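Local coordinates for protein DNA-binding response regulator, merR family (Colwellia psychrerythraea, PDB 3CNB) that probably acts as a DNA-binding response regulator, of which this chain is the signal receiver domain, at residues A[9-14]-A[57-62]; A[16-21]-A[39-44]; A[68-73]-A[100-105]; A[87-92]-A[105-110]. All coordinates share one frame; numbering follows the deposited sequence.

All four interactions lie in one CheY-like receiver domain, a five-stranded parallel sheet with strand order 2-1-3-4-5 and helices on both faces. Interaction 1 pairs two inner strands near the centre of the chain; interaction 2, its centre about 10 Å from that of interaction 1, lies at edge strand 36-40. Towards the other edge, interaction 4 joins strands 86-91 and 109-112, and interaction 3 packs helix 69-77 against helix 96-104; the centres of interactions 3 and 4 are about 7 Å apart, and they share L105. Along the chain interaction 2 falls between the segments of interaction 1, whereas those of 3 and 4 alternate. Together they tie sheet and helices around the strand ending in D61, the predicted phosphoacceptor.

Interaction 1 (A[9-14]-A[57-62])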
loop_
_atom_site.group_PDB
_atom_site.type_symbol
_atom_site.label_atom_id
_atom_site.label_comp_id
_atom_site.label_asym_id
_atom_site.label_seq_id
_atom_site.Cartn_x
_atom_site.Cartn_y
_atom_site.Cartn_z
ATOM N N PHE A 9 -1.072 15.244 3.924
ATOM C CA PHE A 9 -0.392 13.926 3.733
ATOM C C PHE A 9 -1.465 12.883 3.428
ATOM O O PHE A 9 -2.502 12.849 4.084
ATOM C CB PHE A 9 0.443 13.571 4.975
ATOM C CG PHE A 9 0.895 12.128 5.034
ATOM C CD1 PHE A 9 0.543 11.328 6.113
ATOM C CD2 PHE A 9 1.672 11.578 4.031
ATOM C CE1 PHE A 9 0.942 10.001 6.187
ATOM C CE2 PHE A 9 2.070 10.250 4.090
ATOM C CZ PHE A 9 1.699 9.463 5.173
ATOM N N SER A 10 -1.215 12.044 2.424
ATOM C CA SER A 10 -2.278 11.252 1.819
ATOM C C SER A 10 -1.917 9.775 1.636
ATOM O O SER A 10 -0.850 9.452 1.135
ATOM C CB SER A 10 -2.683 11.890 0.486
ATOM O OG SER A 10 -3.873 11.330 0.000
ATOM N N ILE A 11 -2.804 8.874 2.061
ATOM C CA ILE A 11 -2.539 7.448 1.929
ATOM C C ILE A 11 -3.669 6.804 1.170
ATOM O O ILE A 11 -4.826 7.029 1.491
ATOM C CB ILE A 11 -2.393 6.744 3.307
ATOM C CG1 ILE A 11 -1.170 7.267 4.055
ATOM C CG2 ILE A 11 -2.255 5.217 3.156
ATOM C CD1 ILE A 11 -1.235 7.027 5.544
ATOM N N LEU A 12 -3.324 5.984 0.172
ATOM C CA LEU A 12 -4.300 5.182 -0.568
ATOM C C LEU A 12 -4.145 3.698 -0.236
ATOM O O LEU A 12 -3.066 3.110 -0.412
ATOM C CB LEU A 12 -4.125 5.395 -2.095
ATOM C CG LEU A 12 -5.187 5.144 -3.183
ATOM C CD1 LEU A 12 -4.578 4.323 -4.323
ATOM C CD2 LEU A 12 -6.494 4.518 -2.703
ATOM N N ILE A 13 -5.241 3.088 0.196
ATOM C CA ILE A 13 -5.277 1.671 0.519
ATOM C C ILE A 13 -5.992 0.920 -0.587
ATOM O O ILE A 13 -7.160 1.190 -0.860
ATOM C CB ILE A 13 -5.996 1.397 1.888
ATOM C CG1 ILE A 13 -5.208 2.002 3.046
ATOM C CG2 ILE A 13 -6.224 -0.114 2.132
ATOM C CD1 ILE A 13 -6.083 2.284 4.246
ATOM N N ILE A 14 -5.301 -0.009 -1.203
ATOM C CA ILE A 14 -5.851 -0.884 -2.194
ATOM C C ILE A 14 -6.118 -2.261 -1.631
ATOM O O ILE A 14 -5.225 -3.012 -1.414
ATOM C CB ILE A 14 -4.942 -0.972 -3.383
ATOM C CG1 ILE A 14 -4.826 0.373 -4.073
ATOM C CG2 ILE A 14 -5.408 -1.986 -4.308
ATOM C CD1 ILE A 14 -3.671 0.561 -4.894
ATOM N N VAL A 57 1.662 7.553 0.090
ATOM C CA VAL A 57 1.854 6.164 0.461
ATOM C C VAL A 57 0.733 5.323 -0.150
ATOM O O VAL A 57 -0.439 5.709 -0.075
ATOM C CB VAL A 57 1.841 5.972 2.024
ATOM C CG1 VAL A 57 2.028 4.500 2.393
ATOM C CG2 VAL A 57 2.943 6.807 2.698
ATOM N N VAL A 58 1.072 4.197 -0.775
ATOM C CA VAL A 58 0.030 3.186 -1.061
ATOM C C VAL A 58 0.277 1.844 -0.402
ATOM O O VAL A 58 1.368 1.251 -0.502
ATOM C CB VAL A 58 -0.414 2.985 -2.590
ATOM C CG1 VAL A 58 -0.150 4.190 -3.474
ATOM C CG2 VAL A 58 0.067 1.662 -3.205
ATOM N N MET A 59 -0.765 1.386 0.282
ATOM C CA MET A 59 -0.816 0.062 0.849
ATOM C C MET A 59 -1.474 -0.823 -0.199
ATOM O O MET A 59 -2.644 -0.644 -0.537
ATOM C CB MET A 59 -1.610 0.070 2.165
ATOM C CG MET A 59 -1.170 1.167 3.160
ATOM S SD MET A 59 0.369 0.816 4.033
ATOM C CE MET A 59 -0.079 -0.669 4.881
ATOM N N LEU A 60 -0.713 -1.785 -0.691
ATOM C CA LEU A 60 -1.101 -2.582 -1.839
ATOM C C LEU A 60 -1.322 -4.060 -1.495
ATOM O O LEU A 60 -0.373 -4.798 -1.204
ATOM C CB LEU A 60 -0.017 -2.440 -2.924
ATOM C CG LEU A 60 -0.171 -3.218 -4.241
ATOM C CD1 LEU A 60 -1.314 -2.659 -5.054
ATOM C CD2 LEU A 60 1.101 -3.189 -5.040
ATOM N N ASP A 61 -2.573 -4.504 -1.538
ATOM C CA ASP A 61 -2.870 -5.920 -1.363
ATOM C C ASP A 61 -2.603 -6.674 -2.676
ATOM O O ASP A 61 -3.240 -6.405 -3.696
ATOM C CB ASP A 61 -4.310 -6.090 -0.865
ATOM C CG ASP A 61 -4.717 -7.547 -0.669
ATOM O OD1 ASP A 61 -3.886 -8.385 -0.260
ATOM O OD2 ASP A 61 -5.907 -7.850 -0.905
ATOM N N LEU A 62 -1.663 -7.617 -2.631
ATOM C CA LEU A 62 -1.277 -8.427 -3.786
ATOM C C LEU A 62 -2.239 -9.584 -4.116
ATOM O O LEU A 62 -1.917 -10.462 -4.935
ATOM C CB LEU A 62 0.130 -9.009 -3.585
ATOM C CG LEU A 62 1.330 -8.132 -3.271
ATOM C CD1 LEU A 62 2.624 -8.954 -3.287
ATOM C CD2 LEU A 62 1.369 -6.998 -4.279
#
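Strands 10-14 and 57-61 run parallel, their axes 4.7 Å apart and inclined by 8°, with I11 beside V57, L12 beside V58, I13 beside M59 and I14 beside L60. They are neighbours in the middle of the parallel sheet of the CheY-like receiver fold. The ladder opens with a weak bond from V57 N to S10 O and then tightens: L12 N gives to V57 O, M59 N to L12 O, I14 N to M59 O at 2.8 Å, and D61 N to I14 O. The I14 N bond is nearly straight, 169° at the hydrogen, and meets the carbonyl of M59 almost along its axis.

On one face I11, I13, V57 and M59 stand side by side, under helices 18-31 and 117-129. The CG1 branch of I11 lies 3.9 Å from V57 CB, while M59 CG touches both I11 CG2 and I13 CG1; M59 then bends at chi2 and chi3, carrying its end away from strand 10-14. L12, I14, V58 and L60 occupy the other face, where I14 CD1 and L60 CD1 meet at 4.0 Å. D61, the predicted phosphoacceptor, unmodified here, ends strand 57-61, its OD1 in a salt bridge with K113. At the opposite end of the pairing the F9 ring presents its edge to V57, with CE2 3.8 Å from V57 CG2.

Interaction 2 (A[16-21]-A[39-44])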
loop_
_atom_site.group_PDB
_atom_site.type_symbol
_atom_site.label_atom_id
_atom_site.label_comp_id
_atom_site.label_asym_id
_atom_site.label_seq_id
_atom_site.Cartn_x
_atom_site.Cartn_y
_atom_site.Cartn_z
ATOM N N ASP A 16 -9.579 -5.311 -1.297
ATOM C CA ASP A 16 -10.973 -5.698 -1.469
ATOM C C ASP A 16 -11.694 -6.256 -0.274
ATOM O O ASP A 16 -12.883 -6.340 -0.288
ATOM C CB ASP A 16 -11.275 -6.498 -2.743
ATOM C CG ASP A 16 -10.421 -7.701 -2.895
ATOM O OD1 ASP A 16 -9.639 -7.937 -1.996
ATOM O OD2 ASP A 16 -10.507 -8.405 -3.879
ATOM N N ASP A 17 -10.959 -6.614 0.765
ATOM C CA ASP A 17 -11.549 -7.043 2.033
ATOM C C ASP A 17 -11.995 -5.802 2.800
ATOM O O ASP A 17 -11.168 -5.058 3.319
ATOM C CB ASP A 17 -10.533 -7.866 2.828
ATOM C CG ASP A 17 -11.118 -8.526 4.076
ATOM O OD1 ASP A 17 -12.160 -8.092 4.609
ATOM O OD2 ASP A 17 -10.490 -9.496 4.543
ATOM N N LYS A 18 -13.310 -5.606 2.881
ATOM C CA LYS A 18 -13.919 -4.426 3.488
ATOM C C LYS A 18 -13.617 -4.249 4.979
ATOM O O LYS A 18 -13.263 -3.151 5.405
ATOM C CB LYS A 18 -15.433 -4.461 3.285
ATOM C CG LYS A 18 -16.058 -3.137 2.893
ATOM C CD LYS A 18 -16.379 -2.246 4.078
ATOM C CE LYS A 18 -17.226 -1.056 3.638
ATOM N NZ LYS A 18 -17.432 -0.074 4.731
ATOM N N GLU A 19 -13.778 -5.319 5.758
ATOM C CA GLU A 19 -13.573 -5.275 7.206
ATOM C C GLU A 19 -12.128 -4.932 7.545
ATOM O O GLU A 19 -11.872 -4.109 8.424
ATOM C CB GLU A 19 -13.938 -6.617 7.836
ATOM C CG GLU A 19 -15.410 -6.786 8.198
ATOM C CD GLU A 19 -15.634 -7.984 9.126
ATOM O OE1 GLU A 19 -16.582 -8.765 8.879
ATOM O OE2 GLU A 19 -14.852 -8.150 10.097
ATOM N N PHE A 20 -11.201 -5.577 6.831
ATOM C CA PHE A 20 -9.773 -5.319 6.957
ATOM C C PHE A 20 -9.379 -3.917 6.476
ATOM O O PHE A 20 -8.574 -3.242 7.127
ATOM C CB PHE A 20 -8.942 -6.382 6.226
ATOM C CG PHE A 20 -7.462 -6.192 6.397
ATOM C CD1 PHE A 20 -6.865 -6.340 7.661
ATOM C CD2 PHE A 20 -6.666 -5.824 5.310
ATOM C CE1 PHE A 20 -5.489 -6.127 7.814
ATOM C CE2 PHE A 20 -5.296 -5.617 5.450
ATOM C CZ PHE A 20 -4.700 -5.765 6.697
ATOM N N ALA A 21 -9.953 -3.481 5.353
ATOM C CA ALA A 21 -9.700 -2.140 4.825
ATOM C C ALA A 21 -10.128 -1.049 5.794
ATOM O O ALA A 21 -9.488 0.005 5.854
ATOM C CB ALA A 21 -10.390 -1.937 3.461
ATOM N N ILE A 39 -9.688 4.566 0.489
ATOM C CA ILE A 39 -9.737 3.159 0.111
ATOM C C ILE A 39 -10.232 2.965 -1.322
ATOM O O ILE A 39 -11.236 3.544 -1.725
ATOM C CB ILE A 39 -10.640 2.308 1.052
ATOM C CG1 ILE A 39 -10.294 2.549 2.521
ATOM C CG2 ILE A 39 -10.490 0.842 0.740
ATOM C CD1 ILE A 39 -11.421 2.159 3.467
ATOM N N ALA A 40 -9.508 2.138 -2.067
ATOM C CA ALA A 40 -9.971 1.616 -3.328
ATOM C C ALA A 40 -10.283 0.129 -3.126
ATOM O O ALA A 40 -9.396 -0.678 -2.792
ATOM C CB ALA A 40 -8.927 1.828 -4.374
ATOM N N TYR A 41 -11.561 -0.219 -3.306
ATOM C CA TYR A 41 -12.067 -1.561 -3.025
ATOM C C TYR A 41 -12.002 -2.485 -4.211
ATOM O O TYR A 41 -12.284 -3.673 -4.082
ATOM C CB TYR A 41 -13.528 -1.500 -2.560
ATOM C CG TYR A 41 -13.742 -0.907 -1.183
ATOM C CD1 TYR A 41 -13.355 -1.594 -0.034
ATOM C CD2 TYR A 41 -14.345 0.337 -1.031
ATOM C CE1 TYR A 41 -13.557 -1.043 1.235
ATOM C CE2 TYR A 41 -14.552 0.890 0.222
ATOM C CZ TYR A 41 -14.155 0.197 1.348
ATOM O OH TYR A 41 -14.376 0.759 2.586
ATOM N N ASN A 42 -11.647 -1.948 -5.371
ATOM C CA ASN A 42 -11.657 -2.741 -6.599
ATOM C C ASN A 42 -10.582 -2.208 -7.532
ATOM O O ASN A 42 -10.135 -1.089 -7.316
ATOM C CB ASN A 42 -13.050 -2.685 -7.256
ATOM C CG ASN A 42 -13.458 -1.285 -7.651
ATOM O OD1 ASN A 42 -12.865 -0.668 -8.543
ATOM N ND2 ASN A 42 -14.498 -0.774 -6.993
ATOM N N PRO A 43 -10.191 -2.978 -8.580
ATOM C CA PRO A 43 -9.082 -2.527 -9.442
ATOM C C PRO A 43 -9.268 -1.186 -10.170
ATOM O O PRO A 43 -8.282 -0.464 -10.354
ATOM C CB PRO A 43 -8.918 -3.672 -10.448
ATOM C CG PRO A 43 -9.603 -4.852 -9.827
ATOM C CD PRO A 43 -10.719 -4.289 -9.016
ATOM N N PHE A 44 -10.494 -0.846 -10.584
ATOM C CA PHE A 44 -10.717 0.396 -11.335
ATOM C C PHE A 44 -10.495 1.587 -10.429
ATOM O O PHE A 44 -9.811 2.560 -10.800
ATOM C CB PHE A 44 -12.140 0.484 -11.935
ATOM C CG PHE A 44 -12.417 1.799 -12.612
ATOM C CD1 PHE A 44 -12.144 1.969 -13.969
ATOM C CD2 PHE A 44 -12.929 2.888 -11.886
ATOM C CE1 PHE A 44 -12.387 3.197 -14.602
ATOM C CE2 PHE A 44 -13.160 4.112 -12.485
ATOM C CZ PHE A 44 -12.898 4.278 -13.864
#
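Y41 gives up the most surface in this contact, and A21 and D16 follow. Y41 follows directly on strand 36-40, and its ring, with CG anti to the carbonyl carbon (chi1 -70°), reaches across to the first turn of helix 18-31. There CE1 meets the methyl of A21, with Y41 CE1 and A21 CB 4.0 Å apart, and K18 crosses the ring obliquely. The bend of K18 at chi2 (-85°) lets its chain follow the ring outward: K18 CG lies 3.7 Å from Y41 CE1, and K18 CE comes within 3.5 Å of Y41 OH. Both polar tips turn to D22, which forms a salt bridge with K18 NZ and a weak hydrogen bond with Y41 OH.

The A21 methyl also rests 3.9 Å from I39 CG2, a branch that covers one face of the Y41 ring towards its rim. At the other end of the contact D16 CB packs 3.3 Å from Y41 O. The carboxylate of D16 leads away from Y41, and its OD2 accepts from V65 N.

D17 is the N-cap just before helix 18-31, and its OD1 takes a weak bond from F20 N. The contact thus lies within the beta-alpha-beta unit of strand 10-14, helix 18-31 and strand 36-40, joining the helix's N-terminal turn to the edge strand just before the chain enters helix 43-52.

Interaction 3 (A[68-73]-A[100-105]); sequences DGFSIC and SRIVAL
F70 CB points from helix 69-77 towards helix 96-104 and is met at once from two directions, by R101 NH2 at 3.6 Å and by L105 CD1 at 3.8 Å. CG stands anti to the carbonyl carbon, and the ring that follows has the guanidinium of R101 over one face. At CG the contact is with both R101 CZ and NH2; CD1 meets R101 CZ and, obliquely, the CD1 methyl of I102; CD2 faces R101 NH1. Further out F70 CE1 packs 3.7 Å from R101 CB. The CZ tip of the ring still has R101 NH1 above it. The two flat groups are stacked, 11° apart with centres separated by 3.9 Å, in a cation-pi arrangement with the R101 chain bent at chi3 (75°).

In the receiver fold these two helices lie on the same face of the sheet, running nearly parallel with their axes 9.5 Å apart at an angle of 18°. Nearer the sheet, I102 CD1 reaches C73 CB at 3.7 Å, and both residues rest on strand 86-91. D68, the N-cap of helix 69-77, accepts weak bonds at OD2 from F70 N and S71 N. A water links that OD2 to R101 NH1 through two weak bonds, while L105 CD1 lies 3.4 Å from F70 O.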
loop_
_atom_site.group_PDB
_atom_site.type_symbol
_atom_site.label_atom_id
_atom_site.label_comp_id
_atom_site.label_asym_id
_atom_site.label_seq_id
_atom_site.Cartn_x
_atom_site.Cartn_y
_atom_site.Cartn_z
ATOM N N ASP A 68 -3.320 -7.558 -11.040
ATOM C CA ASP A 68 -2.000 -8.091 -10.819
ATOM C C ASP A 68 -1.242 -7.042 -10.001
ATOM O O ASP A 68 -0.813 -6.046 -10.554
ATOM C CB ASP A 68 -1.359 -8.313 -12.188
ATOM C CG ASP A 68 0.020 -8.956 -12.120
ATOM O OD1 ASP A 68 0.449 -9.504 -13.158
ATOM O OD2 ASP A 68 0.693 -8.908 -11.075
ATOM N N GLY A 69 -1.078 -7.283 -8.693
ATOM C CA GLY A 69 -0.370 -6.351 -7.784
ATOM C C GLY A 69 1.089 -6.108 -8.134
ATOM O O GLY A 69 1.634 -5.017 -7.905
ATOM N N PHE A 70 1.732 -7.115 -8.711
ATOM C CA PHE A 70 3.138 -6.997 -9.116
ATOM C C PHE A 70 3.312 -5.997 -10.248
ATOM O O PHE A 70 4.211 -5.139 -10.228
ATOM C CB PHE A 70 3.676 -8.371 -9.503
ATOM C CG PHE A 70 3.671 -9.355 -8.361
ATOM C CD1 PHE A 70 4.770 -9.456 -7.503
ATOM C CD2 PHE A 70 2.565 -10.162 -8.132
ATOM C CE1 PHE A 70 4.759 -10.364 -6.434
ATOM C CE2 PHE A 70 2.541 -11.062 -7.085
ATOM C CZ PHE A 70 3.632 -11.168 -6.224
ATOM N N SER A 71 2.390 -6.078 -11.205
ATOM C CA SER A 71 2.335 -5.189 -12.349
ATOM C C SER A 71 1.998 -3.745 -11.941
ATOM O O SER A 71 2.631 -2.789 -12.414
ATOM C CB SER A 71 1.272 -5.729 -13.332
ATOM O OG SER A 71 1.664 -5.500 -14.667
ATOM N N ILE A 72 0.987 -3.608 -11.080
ATOM C CA ILE A 72 0.534 -2.331 -10.532
ATOM C C ILE A 72 1.684 -1.628 -9.787
ATOM O O ILE A 72 1.940 -0.433 -9.993
ATOM C CB ILE A 72 -0.688 -2.528 -9.609
ATOM C CG1 ILE A 72 -1.983 -2.509 -10.429
ATOM C CG2 ILE A 72 -0.872 -1.330 -8.665
ATOM C CD1 ILE A 72 -2.342 -3.734 -11.186
ATOM N N CYS A 73 2.391 -2.384 -8.952
ATOM C CA CYS A 73 3.567 -1.854 -8.235
ATOM C C CYS A 73 4.649 -1.370 -9.194
ATOM O O CYS A 73 5.194 -0.277 -9.036
ATOM C CB CYS A 73 4.160 -2.917 -7.314
ATOM S SG CYS A 73 5.567 -2.322 -6.320
ATOM N N SER A 100 10.514 -11.217 -2.752
ATOM C CA SER A 100 11.643 -10.815 -3.587
ATOM C C SER A 100 11.166 -10.103 -4.854
ATOM O O SER A 100 11.773 -9.133 -5.274
ATOM C CB SER A 100 12.504 -12.022 -3.957
ATOM O OG SER A 100 13.208 -12.518 -2.822
ATOM N N ARG A 101 10.087 -10.603 -5.450
ATOM C CA ARG A 101 9.506 -10.012 -6.667
ATOM C C ARG A 101 8.914 -8.648 -6.402
ATOM O O ARG A 101 9.196 -7.695 -7.123
ATOM C CB ARG A 101 8.387 -10.897 -7.200
ATOM C CG ARG A 101 8.834 -12.007 -8.079
ATOM C CD ARG A 101 7.611 -12.643 -8.712
ATOM N NE ARG A 101 7.051 -11.816 -9.770
ATOM C CZ ARG A 101 5.781 -11.856 -10.158
ATOM N NH1 ARG A 101 4.921 -12.678 -9.561
ATOM N NH2 ARG A 101 5.374 -11.068 -11.144
ATOM N N ILE A 102 8.066 -8.549 -5.380
ATOM C CA ILE A 102 7.446 -7.269 -5.101
ATOM C C ILE A 102 8.470 -6.176 -4.725
ATOM O O ILE A 102 8.378 -5.018 -5.189
ATOM C CB ILE A 102 6.245 -7.381 -4.115
ATOM C CG1 ILE A 102 5.280 -6.204 -4.315
ATOM C CG2 ILE A 102 6.705 -7.494 -2.637
ATOM C CD1 ILE A 102 4.579 -6.166 -5.679
ATOM N N VAL A 103 9.464 -6.547 -3.922
ATOM C CA VAL A 103 10.494 -5.617 -3.533
ATOM C C VAL A 103 11.320 -5.176 -4.753
ATOM O O VAL A 103 11.581 -3.972 -4.934
ATOM C CB VAL A 103 11.358 -6.177 -2.346
ATOM C CG1 VAL A 103 12.576 -5.327 -2.112
ATOM C CG2 VAL A 103 10.492 -6.234 -1.071
ATOM N N ALA A 104 11.678 -6.127 -5.614
ATOM C CA ALA A 104 12.488 -5.797 -6.805
ATOM C C ALA A 104 11.719 -4.894 -7.776
ATOM O O ALA A 104 12.324 -4.126 -8.517
ATOM C CB ALA A 104 12.916 -7.048 -7.507
ATOM N N LEU A 105 10.389 -4.971 -7.721
ATOM C CA LEU A 105 9.490 -4.116 -8.514
ATOM C C LEU A 105 9.256 -2.722 -7.929
ATOM O O LEU A 105 8.571 -1.905 -8.551
ATOM C CB LEU A 105 8.173 -4.844 -8.790
ATOM C CG LEU A 105 8.360 -5.967 -9.823
ATOM C CD1 LEU A 105 7.144 -6.860 -9.911
ATOM C CD2 LEU A 105 8.727 -5.424 -11.230
HETATM O O HOH W 1 2.097 -12.044 -11.362
#

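Interaction 4 (A[87-92]-A[105-110]); sequences VIAMTG and LGAETC
A89 and C110 stand side by side on one face of the sheet, the SG of C110 turned anti to its backbone N (chi1 -178°) so that it reaches along the neighbouring strand. C110 SG passes 3.9 Å from A89 CB and comes to T91 CG2 at 3.8 Å, the methyl that T91 holds in the crowded position between its backbone N and carbonyl carbon. One step back, A107 CB touches V87 CG1 at 4.0 Å and lies 4.4 Å from A89 CB. I102 of helix 96-104 packs on A89, A107 and C110 together. I88 and T109 lie on the opposite face.

This is the closing of a beta-alpha-beta crossover, in which strand 86-91, helix 96-104 and strand 109-112 follow one another and the two strands pair in parallel at the edge of the receiver domain's sheet. G106 ends the helix with positive phi in a Schellman motif, and A107 leads the chain back to the sheet. V87 O accepts from E108 N at 2.8 Å, with the N-H nearly along the C=O axis; A89 N gives to T109 O in the plane of that carbonyl, a more bent bond of 144° at the hydrogen.

E108 CG is anti to its carbonyl carbon, and a bend at chi2 (-56°) brings the carboxylate round to a water. This water accepts from V87 N and donates to both G106 O and E108 OE2, the last at 2.6 Å.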
loop_
_atom_site.group_PDB
_atom_site.type_symbol
_atom_site.label_atom_id
_atom_site.label_comp_id
_atom_site.label_asym_id
_atom_site.label_seq_id
_atom_site.Cartn_x
_atom_site.Cartn_y
_atom_site.Cartn_z
ATOM N N VAL A 87 5.445 2.589 -1.565
ATOM C CA VAL A 87 4.592 1.443 -1.757
ATOM C C VAL A 87 4.900 0.350 -0.726
ATOM O O VAL A 87 6.011 -0.172 -0.667
ATOM C CB VAL A 87 4.716 0.860 -3.198
ATOM C CG1 VAL A 87 3.956 -0.450 -3.309
ATOM C CG2 VAL A 87 4.201 1.869 -4.244
ATOM N N ILE A 88 3.892 -0.003 0.062
ATOM C CA ILE A 88 4.008 -1.104 1.002
ATOM C C ILE A 88 3.070 -2.224 0.577
ATOM O O ILE A 88 1.853 -2.074 0.638
ATOM C CB ILE A 88 3.715 -0.620 2.457
ATOM C CG1 ILE A 88 4.766 0.429 2.875
ATOM C CG2 ILE A 88 3.747 -1.782 3.443
ATOM C CD1 ILE A 88 4.445 1.152 4.140
ATOM N N ALA A 89 3.636 -3.352 0.151
ATOM C CA ALA A 89 2.822 -4.508 -0.211
ATOM C C ALA A 89 2.287 -5.271 1.007
ATOM O O ALA A 89 2.908 -5.295 2.063
ATOM C CB ALA A 89 3.601 -5.452 -1.125
ATOM N N MET A 90 1.121 -5.893 0.834
ATOM C CA MET A 90 0.533 -6.813 1.806
ATOM C C MET A 90 0.070 -8.049 1.032
ATOM O O MET A 90 -0.361 -7.931 -0.114
ATOM C CB MET A 90 -0.697 -6.202 2.501
ATOM C CG MET A 90 -0.642 -4.726 2.806
ATOM S SD MET A 90 -2.142 -4.182 3.599
ATOM C CE MET A 90 -3.193 -3.827 2.188
ATOM N N THR A 91 0.149 -9.222 1.649
ATOM C CA THR A 91 -0.313 -10.474 1.025
ATOM C C THR A 91 -0.651 -11.541 2.073
ATOM O O THR A 91 -0.154 -11.488 3.188
ATOM C CB THR A 91 0.683 -11.022 -0.055
ATOM O OG1 THR A 91 0.036 -12.040 -0.826
ATOM C CG2 THR A 91 1.979 -11.577 0.554
ATOM N N GLY A 92 -1.522 -12.484 1.717
ATOM C CA GLY A 92 -1.868 -13.602 2.599
ATOM C C GLY A 92 -0.682 -14.532 2.743
ATOM O O GLY A 92 0.129 -14.382 3.664
ATOM N N LEU A 105 10.389 -4.971 -7.721
ATOM C CA LEU A 105 9.490 -4.116 -8.514
ATOM C C LEU A 105 9.256 -2.722 -7.929
ATOM O O LEU A 105 8.571 -1.905 -8.551
ATOM C CB LEU A 105 8.173 -4.844 -8.790
ATOM C CG LEU A 105 8.360 -5.967 -9.823
ATOM C CD1 LEU A 105 7.144 -6.860 -9.911
ATOM C CD2 LEU A 105 8.727 -5.424 -11.230
ATOM N N GLY A 106 9.841 -2.442 -6.756
ATOM C CA GLY A 106 9.780 -1.114 -6.165
ATOM C C GLY A 106 9.086 -0.926 -4.814
ATOM O O GLY A 106 9.192 0.143 -4.224
ATOM N N ALA A 107 8.377 -1.937 -4.320
ATOM C CA ALA A 107 7.800 -1.906 -2.962
ATOM C C ALA A 107 8.913 -1.830 -1.894
ATOM O O ALA A 107 9.971 -2.419 -2.082
ATOM C CB ALA A 107 6.933 -3.128 -2.726
ATOM N N GLU A 108 8.675 -1.118 -0.788
ATOM C CA GLU A 108 9.697 -1.003 0.286
ATOM C C GLU A 108 9.866 -2.325 0.998
ATOM O O GLU A 108 10.960 -2.687 1.457
ATOM C CB GLU A 108 9.313 0.062 1.330
ATOM C CG GLU A 108 9.186 1.455 0.793
ATOM C CD GLU A 108 10.427 1.934 0.106
ATOM O OE1 GLU A 108 11.547 1.625 0.587
ATOM O OE2 GLU A 108 10.279 2.630 -0.916
ATOM N N THR A 109 8.750 -3.034 1.095
ATOM C CA THR A 109 8.655 -4.247 1.866
ATOM C C THR A 109 7.297 -4.885 1.628
ATOM O O THR A 109 6.437 -4.317 0.948
ATOM C CB THR A 109 8.871 -3.965 3.379
ATOM O OG1 THR A 109 8.979 -5.209 4.079
ATOM C CG2 THR A 109 7.748 -3.085 3.957
ATOM N N CYS A 110 7.117 -6.075 2.184
ATOM C CA CYS A 110 5.888 -6.792 2.028
ATOM C C CYS A 110 5.483 -7.409 3.366
ATOM O O CYS A 110 6.279 -8.077 4.009
ATOM C CB CYS A 110 6.028 -7.844 0.927
ATOM S SG CYS A 110 4.532 -8.794 0.591
HETATM O O HOH W 2 8.275 2.225 -2.600
#